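Local structure of actibind (3D3Z) at residues W108-W112 with E135-F140. The protein is a T2-family ribonuclease that cleaves RNA, probably without strict base specificity but with a preference for adenylic acid. Numbering follows the deposited sequence.
With D3Z (1-(5-deoxy-beta-L-xylofuranosyl)pyrimidine-2,4(1H,3H)-dione), chain E; PO4 (phosphate ion), chain D.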
loop_
_atom_site.group_PDB
_atom_site.type_symbol
_atom_site.label_atom_id
_atom_site.label_comp_id
_atom_site.label_asym_id
_atom_site.label_seq_id
_atom_site.Cartn_x
_atom_site.Cartn_y
_atom_site.Cartn_z
ATOM N N TRP A 108 3.577 9.944 7.065
ATOM C CA TRP A 108 3.932 10.047 5.628
ATOM C C TRP A 108 5.448 10.128 5.394
ATOM O O TRP A 108 6.019 9.463 4.512
ATOM C CB TRP A 108 3.180 11.210 4.988
ATOM C CG TRP A 108 1.725 11.160 5.140
ATOM C CD1 TRP A 108 0.933 10.023 5.235
ATOM C CD2 TRP A 108 0.817 12.272 5.115
ATOM N NE1 TRP A 108 -0.399 10.384 5.324
ATOM C CE2 TRP A 108 -0.496 11.747 5.228
ATOM C CE3 TRP A 108 0.987 13.664 4.995
ATOM C CZ2 TRP A 108 -1.595 12.543 5.274
ATOM C CZ3 TRP A 108 -0.139 14.475 5.043
ATOM C CH2 TRP A 108 -1.413 13.909 5.160
ATOM N N GLU A 109 6.119 10.925 6.238
ATOM C CA GLU A 109 7.600 10.899 6.275
ATOM C C GLU A 109 8.097 9.491 6.426
ATOM O O GLU A 109 8.981 9.021 5.689
ATOM C CB GLU A 109 8.141 11.743 7.420
ATOM C CG GLU A 109 8.007 13.250 7.215
ATOM C CD GLU A 109 8.300 14.032 8.488
ATOM O OE1 GLU A 109 8.911 13.420 9.369
ATOM O OE2 GLU A 109 7.899 15.223 8.599
ATOM N N HIS A 110 7.581 8.795 7.428
ATOM C CA HIS A 110 8.010 7.400 7.690
ATOM C C HIS A 110 7.873 6.494 6.478
ATOM O O HIS A 110 8.804 5.776 6.083
ATOM C CB HIS A 110 7.258 6.821 8.904
ATOM C CG HIS A 110 7.550 5.373 9.154
ATOM N ND1 HIS A 110 8.741 4.941 9.685
ATOM C CD2 HIS A 110 6.815 4.259 8.915
ATOM C CE1 HIS A 110 8.748 3.622 9.740
ATOM N NE2 HIS A 110 7.576 3.181 9.311
ATOM N N GLU A 111 6.695 6.511 5.860
ATOM C CA GLU A 111 6.491 5.667 4.714
ATOM C C GLU A 111 7.415 5.976 3.518
ATOM O O GLU A 111 8.002 5.056 2.941
ATOM C CB GLU A 111 5.040 5.676 4.296
ATOM C CG GLU A 111 4.136 4.934 5.367
ATOM C CD GLU A 111 4.531 3.486 5.635
ATOM O OE1 GLU A 111 4.791 2.794 4.637
ATOM O OE2 GLU A 111 4.564 3.046 6.821
ATOM N N TRP A 112 7.541 7.242 3.169
ATOM C CA TRP A 112 8.435 7.672 2.060
ATOM C C TRP A 112 9.882 7.280 2.425
ATOM O O TRP A 112 10.600 6.619 1.644
ATOM C CB TRP A 112 8.313 9.234 1.758
ATOM C CG TRP A 112 9.465 9.578 0.907
ATOM C CD1 TRP A 112 10.627 10.187 1.285
ATOM C CD2 TRP A 112 9.670 9.130 -0.439
ATOM N NE1 TRP A 112 11.511 10.215 0.232
ATOM C CE2 TRP A 112 10.965 9.522 -0.826
ATOM C CE3 TRP A 112 8.875 8.428 -1.352
ATOM C CZ2 TRP A 112 11.481 9.250 -2.094
ATOM C CZ3 TRP A 112 9.409 8.119 -2.592
ATOM C CH2 TRP A 112 10.692 8.539 -2.949
ATOM N N GLU A 135 9.553 12.858 -7.581
ATOM C CA GLU A 135 9.263 11.436 -7.305
ATOM C C GLU A 135 8.553 11.148 -5.964
ATOM O O GLU A 135 7.891 10.109 -5.826
ATOM C CB GLU A 135 10.512 10.568 -7.469
ATOM C CG GLU A 135 11.511 10.408 -6.276
ATOM C CD GLU A 135 12.288 11.640 -5.929
ATOM O OE1 GLU A 135 11.979 12.733 -6.499
ATOM O OE2 GLU A 135 13.253 11.528 -5.110
ATOM N N VAL A 136 8.709 12.067 -5.007
ATOM C CA VAL A 136 8.022 12.006 -3.717
ATOM C C VAL A 136 6.527 12.170 -3.948
ATOM O O VAL A 136 5.762 11.348 -3.532
ATOM C CB VAL A 136 8.602 13.021 -2.718
ATOM C CG1 VAL A 136 7.852 12.980 -1.341
ATOM C CG2 VAL A 136 10.030 12.713 -2.513
ATOM N N GLY A 137 6.120 13.219 -4.650
ATOM C CA GLY A 137 4.707 13.409 -4.932
ATOM C C GLY A 137 4.102 12.314 -5.794
ATOM O O GLY A 137 2.940 11.902 -5.565
ATOM N N ASP A 138 4.856 11.869 -6.806
ATOM C CA ASP A 138 4.383 10.814 -7.683
ATOM C C ASP A 138 4.127 9.502 -6.895
ATOM O O ASP A 138 3.190 8.743 -7.227
ATOM C CB ASP A 138 5.365 10.518 -8.807
ATOM C CG ASP A 138 5.342 11.573 -9.939
ATOM O OD1 ASP A 138 4.470 12.479 -9.983
ATOM O OD2 ASP A 138 6.228 11.400 -10.784
ATOM N N PHE A 139 5.000 9.218 -5.930
ATOM C CA PHE A 139 4.899 8.048 -5.054
ATOM C C PHE A 139 3.567 8.089 -4.280
ATOM O O PHE A 139 2.737 7.177 -4.411
ATOM C CB PHE A 139 6.120 7.935 -4.139
ATOM C CG PHE A 139 5.884 7.012 -2.923
ATOM C CD1 PHE A 139 6.114 5.642 -3.010
ATOM C CD2 PHE A 139 5.400 7.512 -1.747
ATOM C CE1 PHE A 139 5.887 4.821 -1.924
ATOM C CE2 PHE A 139 5.200 6.696 -0.630
ATOM C CZ PHE A 139 5.451 5.342 -0.745
ATOM N N PHE A 140 3.279 9.189 -3.613
ATOM C CA PHE A 140 2.035 9.348 -2.861
ATOM C C PHE A 140 0.836 9.206 -3.746
ATOM O O PHE A 140 -0.033 8.400 -3.445
ATOM C CB PHE A 140 2.045 10.636 -2.082
ATOM C CG PHE A 140 2.914 10.538 -0.872
ATOM C CD1 PHE A 140 2.451 9.865 0.262
ATOM C CD2 PHE A 140 4.208 11.011 -0.857
ATOM C CE1 PHE A 140 3.225 9.673 1.359
ATOM C CE2 PHE A 140 4.996 10.831 0.256
ATOM C CZ PHE A 140 4.489 10.162 1.385
HETATM N N1 D3Z E . 0.791 3.724 12.623
HETATM C C2 D3Z E . 0.617 5.107 12.416
HETATM N N3 D3Z E . -0.531 5.555 11.916
HETATM C C4 D3Z E . -1.527 4.731 11.589
HETATM C C5 D3Z E . -1.363 3.386 11.787
HETATM C C6 D3Z E . -0.182 2.882 12.314
HETATM O O2 D3Z E . 1.516 5.926 12.697
HETATM O O4 D3Z E . -2.613 5.138 11.127
HETATM C "C1'" D3Z E . 2.028 3.206 13.151
HETATM C "C2'" D3Z E . 3.084 4.233 12.799
HETATM O "O2'" D3Z E . 3.555 4.881 13.995
HETATM C "C3'" D3Z E . 4.144 3.486 12.008
HETATM C "C4'" D3Z E . 3.705 2.034 11.944
HETATM O "O3'" D3Z E . 4.240 4.000 10.690
HETATM O "O4'" D3Z E . 2.375 1.974 12.495
HETATM C "C5'" D3Z E . 3.765 1.546 10.501
HETATM P P PO4 D . 6.009 0.002 8.117
HETATM O O1 PO4 D . 7.215 -0.809 7.620
HETATM O O2 PO4 D . 5.000 -1.009 8.585
HETATM O O3 PO4 D . 5.516 0.903 7.006
HETATM O O4 PO4 D . 6.616 0.858 9.197
#
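Trp112 reaches from helix 108-112 into a pocket on helix 135-140 formed by Glu135, Val136, Phe139 and Phe140, a knob-into-hole fit. With CG anti to the backbone N (chi1 166°), its indole is turned onto the side chains of that helix, at about a right angle to those of Glu135 and Val136. Val136 CG2 lies over one face of the indole in a CH-pi contact, 4.0 Å from the centroid of the six-membered ring. The CE3-CZ3 edge of the same ring is directed at the face of Phe139, an edge-to-face pair with planes at 71°; Trp112 CE3 comes within 3.6 Å of Phe139 CD2. Beyond the ring's far end, Trp112 CH2 touches Glu135 CG at 3.9 Å. Glu135 then bends at chi2, and its carboxylate, nearly perpendicular to the indole plane, bonds to Arg70 and Tyr130, while Trp112 NE1 donates to Arg70 O. Phe140, one turn on from Val136, reaches both tryptophans: its CZ meets Trp112 CB at 4.0 Å, and its rim lies against Trp108 O, which already accepts the backbone bond from Trp112 N. Phe140 CE1 touches Trp108 CB at 3.9 Å, the rings forming a more distant, offset edge-to-face pair with the Phe140 edge toward the indole face. On the pocket-lining side, His110 NE2 donates a nearly straight bond to a phosphate ion. Glu111, a predicted active-site residue near His51 and His115, is held through OE1 by Trp54 NE1 of strand 49-56. Trp112 and Trp108 thus pack the helix carrying His110 and Glu111 onto Val136, Phe139 and Phe140. The axes of segments 108-112 and 135-140, on helices 104-116 and 134-147, lie at 101°, with helix 75-81 against Trp108, Val136 and Phe140, and helix 85-94 and Trp95 against Trp108 and Phe140.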